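PDB 4WUT: ABC transporter substrate binding protein (Ribose) from Agrobacterium vitis, which probably delivers a sugar to an ABC importer as its periplasmic solute-binding protein, and holds beta-D-fucopyranose in its cleft here. Local coordinates for residues 131-136 and 167-172; 143-148 and 179-184; 153-158 and 213-218. All blocks are in the same frame, centred on the assembly; numbering follows the deposited sequence.

Contact 1 (131-136 and 167-172); sequences TDNKAA and IGRVGG. With FCB (beta-D-fucopyranose), chain E.
The side chain of R169 passes N133 on its way to the sugar, meeting it at several points. CB lies 4.0 Å from N133 CB, where helices 133-148 and 164-180 come close. With CG anti to the backbone N (chi1 -171°), the chain runs out extended, R169 CD passing 4.1 Å from N133 OD1, and then bends at chi3, which sets NE beside the amide of N133. R169 NE donates to N133 OD1 at 2.9 Å, and R169 NH2 donates to the same oxygen, so one carbonyl receives a side-on, two-nitrogen grip. The oxygen lies in the guanidinium plane, but both donors approach it from one face of the amide, whose plane is turned 36° from that of the guanidinium. In this periplasmic binding protein fold the N-terminal turns of the two helices lie at the cleft side of the lobe, where R169 lines the sugar pocket; N133, not itself a pocket residue, probably helps, with A218 O, to fix the rotation of the guanidinium. R169 NH2 goes on to FCB O2 at 2.9 Å, while R169 NH1 donates to FCB O1 at 2.9 Å and also to A218 O. Beside this pair the backbones are in direct contact, since G168 and G172 present no side chain to K134: K134 CA sits 3.3 Å from G168 O in a CA-H...O contact, and K134 O is 3.8 Å from G172 CA.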
loop_
_atom_site.group_PDB
_atom_site.type_symbol
_atom_site.label_atom_id
_atom_site.label_comp_id
_atom_site.label_asym_id
_atom_site.label_seq_id
_atom_site.Cartn_x
_atom_site.Cartn_y
_atom_site.Cartn_z
ATOM N N THR A 131 -4.214 5.638 3.245
ATOM C CA THR A 131 -4.659 6.291 2.019
ATOM C C THR A 131 -6.167 6.086 1.825
ATOM O O THR A 131 -6.700 5.033 2.158
ATOM C CB THR A 131 -3.918 5.707 0.812
ATOM O OG1 THR A 131 -2.518 5.893 0.997
ATOM C CG2 THR A 131 -4.350 6.334 -0.509
ATOM N N ASP A 132 -6.869 7.088 1.321
ATOM C CA ASP A 132 -8.189 6.852 0.774
ATOM C C ASP A 132 -8.015 6.114 -0.539
ATOM O O ASP A 132 -7.858 6.715 -1.608
ATOM C CB ASP A 132 -8.915 8.181 0.559
ATOM C CG ASP A 132 -10.282 8.017 -0.061
ATOM O OD1 ASP A 132 -10.600 6.940 -0.602
ATOM O OD2 ASP A 132 -11.061 8.995 -0.026
ATOM N N ASN A 133 -7.972 4.786 -0.458
ATOM C CA ASN A 133 -7.571 4.001 -1.624
ATOM C C ASN A 133 -8.498 4.076 -2.832
ATOM O O ASN A 133 -8.042 4.036 -3.976
ATOM C CB ASN A 133 -7.271 2.556 -1.238
ATOM C CG ASN A 133 -5.939 2.440 -0.582
ATOM O OD1 ASN A 133 -4.911 2.601 -1.237
ATOM N ND2 ASN A 133 -5.932 2.256 0.725
ATOM N N LYS A 134 -9.797 4.173 -2.599
ATOM C CA LYS A 134 -10.715 4.365 -3.713
ATOM C C LYS A 134 -10.370 5.654 -4.436
ATOM O O LYS A 134 -10.251 5.657 -5.664
ATOM C CB LYS A 134 -12.156 4.380 -3.231
ATOM C CG LYS A 134 -13.181 4.717 -4.318
ATOM C CD LYS A 134 -14.586 4.793 -3.748
ATOM C CE LYS A 134 -15.556 5.392 -4.760
ATOM N NZ LYS A 134 -16.725 6.016 -4.092
ATOM N N ALA A 135 -10.191 6.744 -3.678
ATOM C CA ALA A 135 -9.849 8.031 -4.280
ATOM C C ALA A 135 -8.510 7.964 -5.004
ATOM O O ALA A 135 -8.388 8.505 -6.096
ATOM C CB ALA A 135 -9.836 9.148 -3.235
ATOM N N ALA A 136 -7.537 7.260 -4.427
ATOM C CA ALA A 136 -6.218 7.153 -5.032
ATOM C C ALA A 136 -6.268 6.337 -6.335
ATOM O O ALA A 136 -5.597 6.675 -7.308
ATOM C CB ALA A 136 -5.232 6.530 -4.044
ATOM N N ILE A 167 -8.473 -3.762 -2.428
ATOM C CA ILE A 167 -9.900 -3.718 -2.778
ATOM C C ILE A 167 -10.327 -2.339 -3.277
ATOM O O ILE A 167 -10.899 -2.196 -4.362
ATOM C CB ILE A 167 -10.769 -4.030 -1.558
ATOM C CG1 ILE A 167 -10.485 -5.434 -1.026
ATOM C CG2 ILE A 167 -12.253 -3.867 -1.908
ATOM C CD1 ILE A 167 -11.147 -5.717 0.325
ATOM N N GLY A 168 -10.054 -1.320 -2.464
ATOM C CA GLY A 168 -10.442 0.030 -2.795
ATOM C C GLY A 168 -9.611 0.593 -3.926
ATOM O O GLY A 168 -10.127 1.270 -4.797
ATOM N N ARG A 169 -8.315 0.316 -3.914
ATOM C CA ARG A 169 -7.408 0.923 -4.872
ATOM C C ARG A 169 -7.710 0.420 -6.286
ATOM O O ARG A 169 -7.913 1.180 -7.244
ATOM C CB ARG A 169 -5.977 0.563 -4.486
ATOM C CG ARG A 169 -4.950 1.315 -5.268
ATOM C CD ARG A 169 -3.563 0.990 -4.782
ATOM N NE ARG A 169 -3.397 1.342 -3.385
ATOM C CZ ARG A 169 -2.340 1.053 -2.639
ATOM N NH1 ARG A 169 -1.287 0.404 -3.153
ATOM N NH2 ARG A 169 -2.315 1.427 -1.381
ATOM N N VAL A 170 -7.759 -0.894 -6.419
ATOM C CA VAL A 170 -7.976 -1.479 -7.719
ATOM C C VAL A 170 -9.453 -1.349 -8.116
ATOM O O VAL A 170 -9.776 -1.124 -9.267
ATOM C CB VAL A 170 -7.457 -2.934 -7.768
ATOM C CG1 VAL A 170 -7.860 -3.623 -9.072
ATOM C CG2 VAL A 170 -5.948 -2.919 -7.592
ATOM N N GLY A 171 -10.370 -1.475 -7.171
ATOM C CA GLY A 171 -11.759 -1.212 -7.490
ATOM C C GLY A 171 -12.025 0.235 -7.888
ATOM O O GLY A 171 -12.811 0.495 -8.804
ATOM N N GLY A 172 -11.420 1.187 -7.177
ATOM C CA GLY A 172 -11.571 2.588 -7.521
ATOM C C GLY A 172 -11.080 2.839 -8.941
ATOM O O GLY A 172 -11.735 3.522 -9.739
HETATM C C1 FCB E . 1.666 -0.385 -0.676
HETATM C C2 FCB E . 0.385 -0.970 -0.096
HETATM C C3 FCB E . 0.655 -1.873 0.979
HETATM C C4 FCB E . 1.680 -2.954 0.544
HETATM C C5 FCB E . 2.885 -2.167 -0.041
HETATM C C6 FCB E . 4.024 -3.108 -0.532
HETATM O O1 FCB E . 1.310 0.184 -1.845
HETATM O O2 FCB E . -0.380 0.158 0.412
HETATM O O3 FCB E . -0.613 -2.478 1.340
HETATM O O4 FCB E . 1.100 -3.880 -0.409
HETATM O O5 FCB E . 2.496 -1.446 -1.126
#

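Contact 2 (143-148 and 179-184); sequences AMIQKV and ANSKLQ. With CA (calcium ion), chain G.
I145 and L183 meet at an angle, I145 CG1 lying 3.9 Å from L183 CD1, and this pair makes the close-packed part of the contact between the last turn of helix 133-148 and the chain leaving helix 164-180. The two methyl branches of L183 divide the work: CD1 goes to I145, whereas CD2 meets V148 CG1 at 3.9 Å, so the leucine spans one helical turn. I145 has CG1 beside its backbone N (chi1 -73°) and a nearly straight chi2, which carries CD1 over the bend in the chain, 3.9 Å from S181 CB and close to the carbonyl oxygen of N180. I177 and Y176 of helix 164-180 also touch I145, and V240 of strand 240-244 touches V148, extending the apolar layer between helices and sheet.

The other side is polar and wet. N180 offers I145 little more than its CB and carbonyl oxygen, and its amide leads away, ND2 bonding Y176 O. S181 faces both ways: its OG accepts from L183 N at 3.1 Å, forming an ST turn, and is also hydrogen-bonded to I177 O, while its carbonyl oxygen binds calcium at 2.5 Å. K178 O and three waters are further ligands of the ion. No hydrogen bond crosses between the two segments, so the apolar side has no directional bond to set its geometry; the position of the turn is probably set instead by the ST turn and by the calcium held between S181 O and K178 O.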
loop_
_atom_site.group_PDB
_atom_site.type_symbol
_atom_site.label_atom_id
_atom_site.label_comp_id
_atom_site.label_asym_id
_atom_site.label_seq_id
_atom_site.Cartn_x
_atom_site.Cartn_y
_atom_site.Cartn_z
ATOM N N ALA A 143 -5.447 9.883 -14.501
ATOM C CA ALA A 143 -4.133 10.091 -15.118
ATOM C C ALA A 143 -3.962 9.212 -16.348
ATOM O O ALA A 143 -3.401 9.632 -17.361
ATOM C CB ALA A 143 -3.012 9.798 -14.119
HETATM N N MSE A 144 -4.417 7.972 -16.242
HETATM C CA MSE A 144 -4.347 7.047 -17.355
HETATM C C MSE A 144 -5.141 7.552 -18.552
HETATM O O MSE A 144 -4.612 7.655 -19.651
HETATM C CB MSE A 144 -4.871 5.669 -16.917
HETATM C CG MSE A 144 -4.792 4.631 -17.997
HETATM SE SE MSE A 144 -2.954 4.070 -18.390
HETATM C CE MSE A 144 -2.696 2.909 -16.852
ATOM N N ILE A 145 -6.408 7.890 -18.322
ATOM C CA ILE A 145 -7.267 8.369 -19.410
ATOM C C ILE A 145 -6.733 9.643 -20.061
ATOM O O ILE A 145 -6.776 9.780 -21.286
ATOM C CB ILE A 145 -8.721 8.521 -18.904
ATOM C CG1 ILE A 145 -9.315 7.122 -18.721
ATOM C CG2 ILE A 145 -9.543 9.332 -19.869
ATOM C CD1 ILE A 145 -10.601 7.113 -17.932
ATOM N N GLN A 146 -6.210 10.565 -19.269
ATOM C CA GLN A 146 -5.748 11.813 -19.835
ATOM C C GLN A 146 -4.591 11.605 -20.794
ATOM O O GLN A 146 -4.424 12.366 -21.736
ATOM C CB GLN A 146 -5.434 12.788 -18.704
ATOM C CG GLN A 146 -6.723 13.192 -17.971
ATOM C CD GLN A 146 -7.757 13.780 -18.918
ATOM O OE1 GLN A 146 -8.903 13.334 -18.989
ATOM N NE2 GLN A 146 -7.323 14.735 -19.675
ATOM N N LYS A 147 -3.824 10.527 -20.617
ATOM C CA LYS A 147 -2.705 10.291 -21.495
ATOM C C LYS A 147 -3.061 9.310 -22.605
ATOM O O LYS A 147 -2.620 9.487 -23.752
ATOM C CB LYS A 147 -1.478 9.822 -20.698
ATOM C CG LYS A 147 -0.270 9.527 -21.527
ATOM C CD LYS A 147 0.420 10.773 -22.030
ATOM C CE LYS A 147 1.457 10.408 -23.093
ATOM N NZ LYS A 147 0.829 9.677 -24.252
ATOM N N VAL A 148 -3.906 8.334 -22.300
ATOM C CA VAL A 148 -4.239 7.265 -23.232
ATOM C C VAL A 148 -5.438 7.589 -24.108
ATOM O O VAL A 148 -5.531 7.117 -25.246
ATOM C CB VAL A 148 -4.537 5.970 -22.461
ATOM C CG1 VAL A 148 -5.309 4.977 -23.324
ATOM C CG2 VAL A 148 -3.229 5.371 -21.925
ATOM N N ALA A 179 -16.555 3.844 -15.898
ATOM C CA ALA A 179 -17.541 4.917 -15.962
ATOM C C ALA A 179 -17.128 6.041 -16.907
ATOM O O ALA A 179 -17.988 6.775 -17.396
ATOM C CB ALA A 179 -17.795 5.478 -14.578
ATOM N N ASN A 180 -15.830 6.170 -17.165
ATOM C CA ASN A 180 -15.310 7.349 -17.845
ATOM C C ASN A 180 -14.604 7.084 -19.151
ATOM O O ASN A 180 -13.971 7.968 -19.706
ATOM C CB ASN A 180 -14.425 8.161 -16.901
ATOM C CG ASN A 180 -15.203 8.691 -15.738
ATOM O OD1 ASN A 180 -15.964 9.652 -15.889
ATOM N ND2 ASN A 180 -15.090 8.045 -14.592
ATOM N N SER A 181 -14.778 5.877 -19.675
ATOM C CA SER A 181 -14.149 5.503 -20.928
ATOM C C SER A 181 -14.777 4.221 -21.455
ATOM O O SER A 181 -15.668 3.633 -20.810
ATOM C CB SER A 181 -12.644 5.297 -20.748
ATOM O OG SER A 181 -12.382 4.045 -20.137
ATOM N N LYS A 182 -14.337 3.813 -22.638
ATOM C CA LYS A 182 -14.652 2.476 -23.116
ATOM C C LYS A 182 -13.360 1.642 -23.240
ATOM O O LYS A 182 -13.282 0.723 -24.045
ATOM C CB LYS A 182 -15.462 2.492 -24.418
ATOM C CG LYS A 182 -15.053 3.519 -25.458
ATOM C CD LYS A 182 -15.795 3.275 -26.771
ATOM C CE LYS A 182 -17.290 3.484 -26.643
ATOM N NZ LYS A 182 -17.658 4.920 -26.454
ATOM N N LEU A 183 -12.358 1.976 -22.432
ATOM C CA LEU A 183 -11.142 1.163 -22.370
ATOM C C LEU A 183 -11.469 -0.247 -21.919
ATOM O O LEU A 183 -12.309 -0.465 -21.037
ATOM C CB LEU A 183 -10.107 1.778 -21.435
ATOM C CG LEU A 183 -9.559 3.146 -21.842
ATOM C CD1 LEU A 183 -8.792 3.862 -20.719
ATOM C CD2 LEU A 183 -8.684 3.035 -23.088
ATOM N N GLN A 184 -10.790 -1.198 -22.552
ATOM C CA GLN A 184 -10.909 -2.612 -22.217
ATOM C C GLN A 184 -9.835 -2.981 -21.234
ATOM O O GLN A 184 -8.667 -2.725 -21.501
ATOM C CB GLN A 184 -10.734 -3.455 -23.477
ATOM C CG GLN A 184 -10.662 -4.938 -23.215
ATOM C CD GLN A 184 -10.542 -5.754 -24.492
ATOM O OE1 GLN A 184 -10.904 -5.290 -25.582
ATOM N NE2 GLN A 184 -10.026 -6.979 -24.362
HETATM CA CA CA G . -17.939 2.848 -20.073
HETATM O O HOH W 1 -20.008 3.080 -18.828
HETATM O O HOH W 2 -19.479 1.136 -20.427
HETATM O O HOH W 3 -16.699 0.836 -20.290
#

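Contact 3 (153-158 and 213-218); sequences KIAVMS and KGIFGA
M157 and I215 cross at an angle on one face of a parallel strand pair, 153-158 beside 214-217, inside the central parallel sheet of the Rossmann-like alpha/beta C-terminal lobe. M157, a selenomethionine, folds back at chi2 (-51°) and again at chi3, bringing CG to 3.7 Å from I215 CG1 and SE to 4.0 Å from I215 CD1. A155 CB adds a smaller contact with I215 CG1 on this face, which is covered by T202 and V205 of helix 195-208 and M226 of helix 220-232.

The other face carries I154, V156 and F216. V156 CG1 approaches the F216 ring obliquely, 4.3 Å from CD2, while the ring also stacks with F173 of helix 164-180. I154 CB lies 3.4 Å from G214 O.

Between the strands runs a ladder of main-chain hydrogen bonds, among them A155 N to G214 O, F216 N to A155 O and M157 N to F216 O. Beyond the strand end, A218 CA sits over one face of the F216 ring, offset toward its rim, and A218 N donates to M157 O at 2.9 Å, the nitrogen almost on the line of the C=O (178°) but the N-H...O angle bent to 146°.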
loop_
_atom_site.group_PDB
_atom_site.type_symbol
_atom_site.label_atom_id
_atom_site.label_comp_id
_atom_site.label_asym_id
_atom_site.label_seq_id
_atom_site.Cartn_x
_atom_site.Cartn_y
_atom_site.Cartn_z
ATOM N N LYS A 153 -6.976 -0.732 -25.088
ATOM C CA LYS A 153 -6.796 -1.747 -24.063
ATOM C C LYS A 153 -5.762 -1.297 -23.032
ATOM O O LYS A 153 -4.705 -0.767 -23.395
ATOM C CB LYS A 153 -6.296 -3.030 -24.710
ATOM C CG LYS A 153 -7.280 -3.719 -25.630
ATOM C CD LYS A 153 -6.572 -4.743 -26.500
ATOM C CE LYS A 153 -6.563 -6.103 -25.879
ATOM N NZ LYS A 153 -5.663 -7.055 -26.620
ATOM N N ILE A 154 -6.059 -1.519 -21.761
ATOM C CA ILE A 154 -5.081 -1.312 -20.707
ATOM C C ILE A 154 -5.040 -2.545 -19.805
ATOM O O ILE A 154 -6.017 -3.286 -19.733
ATOM C CB ILE A 154 -5.364 -0.065 -19.862
ATOM C CG1 ILE A 154 -6.686 -0.213 -19.116
ATOM C CG2 ILE A 154 -5.306 1.215 -20.730
ATOM C CD1 ILE A 154 -6.919 0.900 -18.094
ATOM N N ALA A 155 -3.917 -2.757 -19.135
ATOM C CA ALA A 155 -3.753 -3.896 -18.232
ATOM C C ALA A 155 -3.689 -3.455 -16.792
ATOM O O ALA A 155 -3.128 -2.404 -16.476
ATOM C CB ALA A 155 -2.481 -4.649 -18.579
ATOM N N VAL A 156 -4.242 -4.281 -15.899
ATOM C CA VAL A 156 -4.196 -4.025 -14.469
ATOM C C VAL A 156 -3.342 -5.099 -13.799
ATOM O O VAL A 156 -3.717 -6.293 -13.780
ATOM C CB VAL A 156 -5.604 -4.025 -13.851
ATOM C CG1 VAL A 156 -5.507 -3.951 -12.345
ATOM C CG2 VAL A 156 -6.389 -2.848 -14.407
HETATM N N MSE A 157 -2.209 -4.662 -13.264
HETATM C CA MSE A 157 -1.272 -5.503 -12.518
HETATM C C MSE A 157 -1.481 -5.212 -11.041
HETATM O O MSE A 157 -1.097 -4.148 -10.516
HETATM C CB MSE A 157 0.184 -5.190 -12.915
HETATM C CG MSE A 157 0.387 -5.008 -14.420
HETATM SE SE MSE A 157 -0.318 -6.446 -15.562
HETATM C CE MSE A 157 0.880 -7.856 -15.111
ATOM N N SER A 158 -2.100 -6.175 -10.351
ATOM C CA SER A 158 -2.375 -6.031 -8.939
ATOM C C SER A 158 -1.466 -6.954 -8.121
ATOM O O SER A 158 -0.528 -7.523 -8.652
ATOM C CB SER A 158 -3.848 -6.290 -8.667
ATOM O OG SER A 158 -4.157 -5.983 -7.315
ATOM N N LYS A 213 -2.288 -0.113 -24.756
ATOM C CA LYS A 213 -2.034 1.314 -24.718
ATOM C C LYS A 213 -1.527 1.811 -23.375
ATOM O O LYS A 213 -0.861 2.842 -23.323
ATOM C CB LYS A 213 -3.286 2.104 -25.111
ATOM C CG LYS A 213 -3.670 1.946 -26.565
ATOM C CD LYS A 213 -4.922 2.728 -26.925
ATOM C CE LYS A 213 -4.699 3.625 -28.102
ATOM N NZ LYS A 213 -4.245 2.884 -29.306
ATOM N N GLY A 214 -1.827 1.080 -22.301
ATOM C CA GLY A 214 -1.445 1.509 -20.969
ATOM C C GLY A 214 -1.467 0.366 -19.978
ATOM O O GLY A 214 -2.011 -0.699 -20.264
ATOM N N ILE A 215 -0.878 0.599 -18.811
ATOM C CA ILE A 215 -0.693 -0.460 -17.816
ATOM C C ILE A 215 -0.528 0.183 -16.438
ATOM O O ILE A 215 0.189 1.186 -16.268
ATOM C CB ILE A 215 0.494 -1.403 -18.202
ATOM C CG1 ILE A 215 0.604 -2.589 -17.235
ATOM C CG2 ILE A 215 1.805 -0.628 -18.299
ATOM C CD1 ILE A 215 1.507 -3.686 -17.780
ATOM N N PHE A 216 -1.261 -0.376 -15.478
ATOM C CA PHE A 216 -1.322 0.086 -14.096
ATOM C C PHE A 216 -0.729 -0.955 -13.158
ATOM O O PHE A 216 -1.098 -2.114 -13.218
ATOM C CB PHE A 216 -2.798 0.357 -13.755
ATOM C CG PHE A 216 -3.069 0.717 -12.324
ATOM C CD1 PHE A 216 -2.368 1.731 -11.698
ATOM C CD2 PHE A 216 -4.075 0.072 -11.605
ATOM C CE1 PHE A 216 -2.641 2.098 -10.394
ATOM C CE2 PHE A 216 -4.328 0.427 -10.305
ATOM C CZ PHE A 216 -3.607 1.419 -9.699
ATOM N N GLY A 217 0.228 -0.534 -12.341
ATOM C CA GLY A 217 0.866 -1.373 -11.339
ATOM C C GLY A 217 0.494 -0.886 -9.952
ATOM O O GLY A 217 0.894 0.211 -9.563
ATOM N N ALA A 218 -0.251 -1.681 -9.186
ATOM C CA ALA A 218 -1.003 -1.109 -8.080
ATOM C C ALA A 218 -0.314 -1.020 -6.730
ATOM O O ALA A 218 -0.907 -0.552 -5.761
ATOM C CB ALA A 218 -2.344 -1.837 -7.949
#

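Overall arrangement
Following the chain, helix 133-148 leads into strand 153-158, then helix 164-180, strand 184-190, helix 195-208 and strand 214-217. Contacts 1 and 2 each close a loop of 30 residues between the same two helices, contact 1 near the sugar and contact 2 near a calcium ion, with centres 16 Å apart. Contact 3 closes a longer loop of 54 residues. The three cross rather than nest, since their segments alternate along the sequence. Contact 3 supplies two of the strands against which both helices pack: V170 of contact 1 meets V156, S158 and A218, and M144 of contact 2 reaches the backbone of I215 and F216. Strand 184-190, starting at Q184 of contact 2, pairs with strand 153-158 through Q184 O and I154 N.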